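One contact in two related proteins. Structure 1 is superoxide dismutase from Acidilobus saccharovorans, which catalyses the disproportionation of superoxide into oxygen and hydrogen peroxide, as an iron-containing member of the iron/manganese superoxide dismutase family: PDB 4FFK (chain A, 1.76 Å), residues 22-27 and 94-99. Structure 2 is superoxide dismutase [Mn/Fe] from Aeropyrum pernix: PDB 3AK3 (chain B, 1.48 Å), residues 10-15 and 81-86. One frame, after least-squares fit of the local backbone (RMSD 0.32 Å); residues are numbered along the deposited sequences.

Structure 1 (4FFK).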
loop_
_atom_site.group_PDB
_atom_site.type_symbol
_atom_site.label_atom_id
_atom_site.label_comp_id
_atom_site.label_asym_id
_atom_site.label_seq_id
_atom_site.Cartn_x
_atom_site.Cartn_y
_atom_site.Cartn_z
ATOM N N PRO A 22 -3.910 8.710 25.656
ATOM C CA PRO A 22 -5.018 9.320 26.363
ATOM C C PRO A 22 -5.798 8.265 27.184
ATOM O O PRO A 22 -5.828 7.119 26.839
ATOM C CB PRO A 22 -5.873 9.908 25.236
ATOM C CG PRO A 22 -5.708 8.923 24.136
ATOM C CD PRO A 22 -4.247 8.455 24.230
ATOM N N PRO A 23 -6.399 8.671 28.309
ATOM C CA PRO A 23 -7.211 7.746 29.094
ATOM C C PRO A 23 -8.472 7.321 28.297
ATOM O O PRO A 23 -9.007 8.121 27.564
ATOM C CB PRO A 23 -7.623 8.598 30.286
ATOM C CG PRO A 23 -7.613 10.019 29.780
ATOM C CD PRO A 23 -6.533 10.070 28.726
ATOM N N LEU A 24 -8.909 6.080 28.417
ATOM C CA LEU A 24 -10.233 5.706 27.941
ATOM C C LEU A 24 -11.292 6.743 28.450
ATOM O O LEU A 24 -11.172 7.270 29.557
ATOM C CB LEU A 24 -10.529 4.293 28.407
ATOM C CG LEU A 24 -11.487 3.459 27.594
ATOM C CD1 LEU A 24 -10.919 3.211 26.103
ATOM C CD2 LEU A 24 -11.733 2.104 28.308
ATOM N N PRO A 25 -12.262 7.119 27.611
ATOM C CA PRO A 25 -13.256 8.112 28.052
ATOM C C PRO A 25 -14.404 7.528 28.930
ATOM O O PRO A 25 -15.472 8.145 29.009
ATOM C CB PRO A 25 -13.838 8.657 26.732
ATOM C CG PRO A 25 -12.987 8.105 25.636
ATOM C CD PRO A 25 -12.414 6.817 26.182
ATOM N N TYR A 26 -14.172 6.361 29.534
ATOM C CA TYR A 26 -15.173 5.587 30.270
ATOM C C TYR A 26 -14.375 4.447 30.872
ATOM O O TYR A 26 -13.224 4.193 30.497
ATOM C CB TYR A 26 -16.306 5.055 29.364
ATOM C CG TYR A 26 -15.847 4.770 27.953
ATOM C CD1 TYR A 26 -15.152 3.603 27.662
ATOM C CD2 TYR A 26 -16.084 5.687 26.922
ATOM C CE1 TYR A 26 -14.701 3.330 26.343
ATOM C CE2 TYR A 26 -15.641 5.434 25.612
ATOM C CZ TYR A 26 -14.951 4.265 25.343
ATOM O OH TYR A 26 -14.476 4.029 24.065
ATOM N N ASN A 27 -14.964 3.750 31.827
ATOM C CA ASN A 27 -14.299 2.623 32.404
ATOM C C ASN A 27 -14.317 1.509 31.378
ATOM O O ASN A 27 -15.104 1.528 30.398
ATOM C CB ASN A 27 -15.036 2.203 33.667
ATOM C CG ASN A 27 -16.528 2.362 33.512
ATOM O OD1 ASN A 27 -17.115 3.374 33.935
ATOM N ND2 ASN A 27 -17.142 1.419 32.824
ATOM N N LEU A 94 -9.701 8.822 18.390
ATOM C CA LEU A 94 -11.039 9.075 17.833
ATOM C C LEU A 94 -11.978 7.941 18.159
ATOM O O LEU A 94 -13.100 8.142 18.709
ATOM C CB LEU A 94 -10.935 9.229 16.318
ATOM C CG LEU A 94 -12.213 9.528 15.555
ATOM C CD1 LEU A 94 -12.860 10.787 16.132
ATOM C CD2 LEU A 94 -11.860 9.738 14.079
ATOM N N TYR A 95 -11.561 6.742 17.807
ATOM C CA TYR A 95 -12.363 5.564 18.061
ATOM C C TYR A 95 -12.925 5.522 19.497
ATOM O O TYR A 95 -14.113 5.321 19.658
ATOM C CB TYR A 95 -11.482 4.370 17.851
ATOM C CG TYR A 95 -12.100 3.037 18.053
ATOM C CD1 TYR A 95 -11.558 2.152 18.969
ATOM C CD2 TYR A 95 -13.144 2.594 17.210
ATOM C CE1 TYR A 95 -12.058 0.913 19.122
ATOM C CE2 TYR A 95 -13.619 1.322 17.330
ATOM C CZ TYR A 95 -13.106 0.511 18.323
ATOM O OH TYR A 95 -13.576 -0.735 18.464
ATOM N N TRP A 96 -12.073 5.682 20.504
ATOM C CA TRP A 96 -12.598 5.633 21.902
ATOM C C TRP A 96 -13.589 6.718 22.171
ATOM O O TRP A 96 -14.577 6.474 22.890
ATOM C CB TRP A 96 -11.485 5.768 22.917
ATOM C CG TRP A 96 -10.310 4.920 22.658
ATOM C CD1 TRP A 96 -9.020 5.341 22.547
ATOM C CD2 TRP A 96 -10.291 3.510 22.535
ATOM N NE1 TRP A 96 -8.195 4.280 22.399
ATOM C CE2 TRP A 96 -8.931 3.136 22.347
ATOM C CE3 TRP A 96 -11.271 2.517 22.526
ATOM C CZ2 TRP A 96 -8.545 1.814 22.161
ATOM C CZ3 TRP A 96 -10.877 1.192 22.361
ATOM C CH2 TRP A 96 -9.519 0.869 22.171
ATOM N N LEU A 97 -13.305 7.911 21.661
ATOM C CA LEU A 97 -14.131 9.112 21.898
ATOM C C LEU A 97 -15.491 8.960 21.245
ATOM O O LEU A 97 -16.532 9.492 21.728
ATOM C CB LEU A 97 -13.424 10.367 21.400
ATOM C CG LEU A 97 -12.199 10.794 22.228
ATOM C CD1 LEU A 97 -11.465 11.899 21.451
ATOM C CD2 LEU A 97 -12.623 11.300 23.688
ATOM N N ASN A 98 -15.518 8.205 20.169
ATOM C CA ASN A 98 -16.712 8.009 19.413
ATOM C C ASN A 98 -17.691 7.012 20.054
ATOM O O ASN A 98 -18.734 6.777 19.509
ATOM C CB ASN A 98 -16.362 7.398 18.054
ATOM C CG ASN A 98 -15.728 8.382 17.083
ATOM O OD1 ASN A 98 -15.022 7.952 16.160
ATOM N ND2 ASN A 98 -16.011 9.686 17.230
ATOM N N MET A 99 -17.279 6.364 21.120
ATOM C CA MET A 99 -18.106 5.408 21.800
ATOM C C MET A 99 -18.514 5.912 23.204
ATOM O O MET A 99 -17.886 6.823 23.799
ATOM C CB MET A 99 -17.422 4.077 21.878
ATOM C CG MET A 99 -17.285 3.475 20.460
ATOM S SD MET A 99 -16.581 1.878 20.496
ATOM C CE MET A 99 -14.895 2.152 21.143
#

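Structure 2 (3AK3).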
loop_
_atom_site.group_PDB
_atom_site.type_symbol
_atom_site.label_atom_id
_atom_site.label_comp_id
_atom_site.label_asym_id
_atom_site.label_seq_id
_atom_site.Cartn_x
_atom_site.Cartn_y
_atom_site.Cartn_z
ATOM N N PRO B 10 -3.864 8.481 25.493
ATOM C CA PRO B 10 -4.973 9.102 26.218
ATOM C C PRO B 10 -5.672 8.086 27.117
ATOM O O PRO B 10 -5.708 6.893 26.784
ATOM C CB PRO B 10 -5.930 9.525 25.100
ATOM C CG PRO B 10 -5.695 8.516 24.023
ATOM C CD PRO B 10 -4.202 8.250 24.072
ATOM N N PRO B 11 -6.235 8.546 28.249
ATOM C CA PRO B 11 -7.116 7.651 28.988
ATOM C C PRO B 11 -8.380 7.398 28.167
ATOM O O PRO B 11 -8.721 8.208 27.306
ATOM C CB PRO B 11 -7.466 8.457 30.250
ATOM C CG PRO B 11 -7.228 9.881 29.891
ATOM C CD PRO B 11 -6.099 9.868 28.895
ATOM N N LEU B 12 -9.064 6.286 28.423
ATOM C CA LEU B 12 -10.401 6.088 27.877
ATOM C C LEU B 12 -11.348 7.089 28.549
ATOM O O LEU B 12 -11.055 7.560 29.653
ATOM C CB LEU B 12 -10.891 4.654 28.114
ATOM C CG LEU B 12 -10.236 3.470 27.401
ATOM C CD1 LEU B 12 -11.055 2.229 27.648
ATOM C CD2 LEU B 12 -10.099 3.704 25.904
ATOM N N PRO B 13 -12.464 7.449 27.885
ATOM C CA PRO B 13 -13.452 8.361 28.487
ATOM C C PRO B 13 -14.443 7.679 29.442
ATOM O O PRO B 13 -15.396 8.317 29.904
ATOM C CB PRO B 13 -14.216 8.910 27.269
ATOM C CG PRO B 13 -13.555 8.288 26.039
ATOM C CD PRO B 13 -12.845 7.078 26.510
ATOM N N TYR B 14 -14.215 6.400 29.716
ATOM C CA TYR B 14 -15.153 5.565 30.464
ATOM C C TYR B 14 -14.407 4.336 30.979
ATOM O O TYR B 14 -13.274 4.067 30.553
ATOM C CB TYR B 14 -16.343 5.161 29.566
ATOM C CG TYR B 14 -15.934 4.848 28.138
ATOM C CD1 TYR B 14 -15.199 3.701 27.844
ATOM C CD2 TYR B 14 -16.256 5.710 27.093
ATOM C CE1 TYR B 14 -14.796 3.413 26.540
ATOM C CE2 TYR B 14 -15.852 5.431 25.775
ATOM C CZ TYR B 14 -15.123 4.280 25.521
ATOM O OH TYR B 14 -14.702 3.977 24.243
ATOM N N ASN B 15 -15.022 3.606 31.909
ATOM C CA ASN B 15 -14.432 2.382 32.458
ATOM C C ASN B 15 -14.229 1.329 31.363
ATOM O O ASN B 15 -14.939 1.334 30.351
ATOM C CB ASN B 15 -15.323 1.789 33.568
ATOM C CG ASN B 15 -15.789 2.828 34.599
ATOM O OD1 ASN B 15 -16.960 2.828 35.009
ATOM N ND2 ASN B 15 -14.881 3.691 35.033
ATOM N N ILE B 81 -9.524 8.758 18.008
ATOM C CA ILE B 81 -10.878 9.128 17.587
ATOM C C ILE B 81 -11.857 8.024 18.005
ATOM O O ILE B 81 -12.961 8.308 18.493
ATOM C CB ILE B 81 -10.932 9.382 16.054
ATOM C CG1 ILE B 81 -9.994 10.534 15.671
ATOM C CG2 ILE B 81 -12.378 9.596 15.546
ATOM C CD1 ILE B 81 -9.593 10.506 14.193
ATOM N N PHE B 82 -11.430 6.771 17.835
ATOM C CA PHE B 82 -12.247 5.588 18.150
ATOM C C PHE B 82 -12.850 5.598 19.563
ATOM O O PHE B 82 -14.054 5.395 19.723
ATOM C CB PHE B 82 -11.430 4.312 17.899
ATOM C CG PHE B 82 -12.210 3.023 18.034
ATOM C CD1 PHE B 82 -13.339 2.780 17.258
ATOM C CD2 PHE B 82 -11.746 2.024 18.870
ATOM C CE1 PHE B 82 -14.032 1.564 17.375
ATOM C CE2 PHE B 82 -12.415 0.812 18.987
ATOM C CZ PHE B 82 -13.564 0.587 18.236
ATOM N N TRP B 83 -12.037 5.844 20.582
ATOM C CA TRP B 83 -12.559 5.709 21.949
ATOM C C TRP B 83 -13.708 6.683 22.256
ATOM O O TRP B 83 -14.783 6.248 22.664
ATOM C CB TRP B 83 -11.457 5.835 23.002
ATOM C CG TRP B 83 -10.255 5.017 22.773
ATOM C CD1 TRP B 83 -8.973 5.466 22.750
ATOM C CD2 TRP B 83 -10.187 3.600 22.562
ATOM N NE1 TRP B 83 -8.111 4.434 22.534
ATOM C CE2 TRP B 83 -8.820 3.271 22.419
ATOM C CE3 TRP B 83 -11.143 2.573 22.485
ATOM C CZ2 TRP B 83 -8.381 1.969 22.191
ATOM C CZ3 TRP B 83 -10.699 1.272 22.262
ATOM C CH2 TRP B 83 -9.332 0.985 22.117
ATOM N N PRO B 84 -13.499 7.998 22.058
ATOM C CA PRO B 84 -14.612 8.921 22.312
ATOM C C PRO B 84 -15.752 8.837 21.290
ATOM O O PRO B 84 -16.819 9.403 21.525
ATOM C CB PRO B 84 -13.939 10.295 22.259
ATOM C CG PRO B 84 -12.758 10.082 21.335
ATOM C CD PRO B 84 -12.276 8.714 21.649
ATOM N N ASN B 85 -15.529 8.150 20.164
ATOM C CA ASN B 85 -16.595 7.872 19.197
ATOM C C ASN B 85 -17.624 6.940 19.800
ATOM O O ASN B 85 -18.707 6.772 19.239
ATOM C CB ASN B 85 -16.050 7.166 17.954
ATOM C CG ASN B 85 -15.718 8.099 16.815
ATOM O OD1 ASN B 85 -15.165 7.642 15.810
ATOM N ND2 ASN B 85 -16.035 9.380 16.939
ATOM N N MET B 86 -17.250 6.283 20.900
ATOM C CA MET B 86 -18.156 5.375 21.594
ATOM C C MET B 86 -18.524 5.934 22.952
ATOM O O MET B 86 -17.866 6.845 23.457
ATOM C CB MET B 86 -17.549 3.982 21.724
ATOM C CG MET B 86 -17.245 3.354 20.368
ATOM S SD MET B 86 -16.571 1.713 20.478
ATOM C CE MET B 86 -14.962 2.048 21.197
#

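Structure 1 (4FFK)
Trp-96 O takes two donors: the hydroxyl Tyr-26 OH at 2.7 Å, which comes from across the contact, and the backbone Met-99 N at 3.2 Å, a local bond. The tyrosine bond ties loop 22-27, which precedes helix 37-66, to the last part of helix 75-97 in the alpha-hairpin domain. Met-99 CE lies 3.5 Å from Tyr-26 OH, its chain bent at the last torsion (chi3 -64°). The indole of Trp-96 is sandwiched, with Tyr-95 CD1 on one face and Leu-24 CD1 on the other, the leucine methyl 3.6 Å from Trp-96 CD2 in a CH-pi contact. Pro-25 CD packs 3.6 Å from Trp-96 CB, and Pro-25 CG meets Leu-97 CD2 at 3.8 Å. Trp-96 NE1 hydrogen-bonds to ND1 of His-48, the ring meets the iron ligand His-43 edge-to-face, and the side chain of Trp-96 lies about 6 Å from the bound iron.

Structure 2 (3AK3)
Two donors converge on Trp-83 O: Tyr-14 OH at 2.8 Å, from the other segment, and the backbone Met-86 N at 3.0 Å, a local bond. The tyrosine bond is the one that ties the two segments together. Met-86 CE sits 3.6 Å from Tyr-14 OH, and a bend at the end of its chain (chi3 -68°) brings it there. Phe-82 CD2 lies on one face of the Trp-83 indole and Leu-12 CD2 on the other, a CH-pi contact in which the methyl comes to 3.3 Å from Trp-83 CD2. Pro-13 CD packs 4.0 Å from Trp-83 CB, and Pro-13 CG meets Pro-84 CA at 3.9 Å. Trp-83 NE1 hydrogen-bonds to ND1 of His-36, the indole meets the His-31 ring edge-to-face, and the side chain of Trp-83 lies about 6 Å from the bound iron.

How the two compare
Leu-94(A) is exchanged for Ile-81(B), both buried and not in touch with the other segment; CG of Leu-94(A) and CG2 of Ile-81(B) lie 0.2 Å apart, while CD1 and CD2 of the leucine, and CG1 and CD1 of the isoleucine, lack counterparts. Tyr-95(A) is exchanged for Phe-82(B), the ring ends overlapping with the CZ atoms 0.5 Å apart; the touch on Met-99(A) and Met-86(B) is kept.

The exchange that reaches the other segment is Leu-97(A) for Pro-84(B). Their CB atoms stand 1.0 Å apart after superposition and their CG atoms 1.3 Å apart, but the two methyls of Leu-97(A) have no counterpart in the proline. CD of Pro-84(B), without counterpart in the leucine, closes the ring onto its own N and so removes the N-H that Leu-97(A) has; it touches Phe-82(B) C at 3.8 Å, a contact absent from the first structure. Both residues still touch the facing proline, Pro-25(A) or Pro-13(B).

Leu-24(A) and Leu-12(B) are the same residue modelled differently: chi1 is -153° against -68°, chi2 62° against -171°, and the CG atoms are 1.3 Å apart. Each still touches the tryptophan. Tyr-26(A), Trp-96(A) and Met-99(A) keep their places in Tyr-14(B), Trp-83(B) and Met-86(B), as does the hydroxyl-to-carbonyl bond from Tyr-26(A) to Trp-96(A) and from Tyr-14(B) to Trp-83(B).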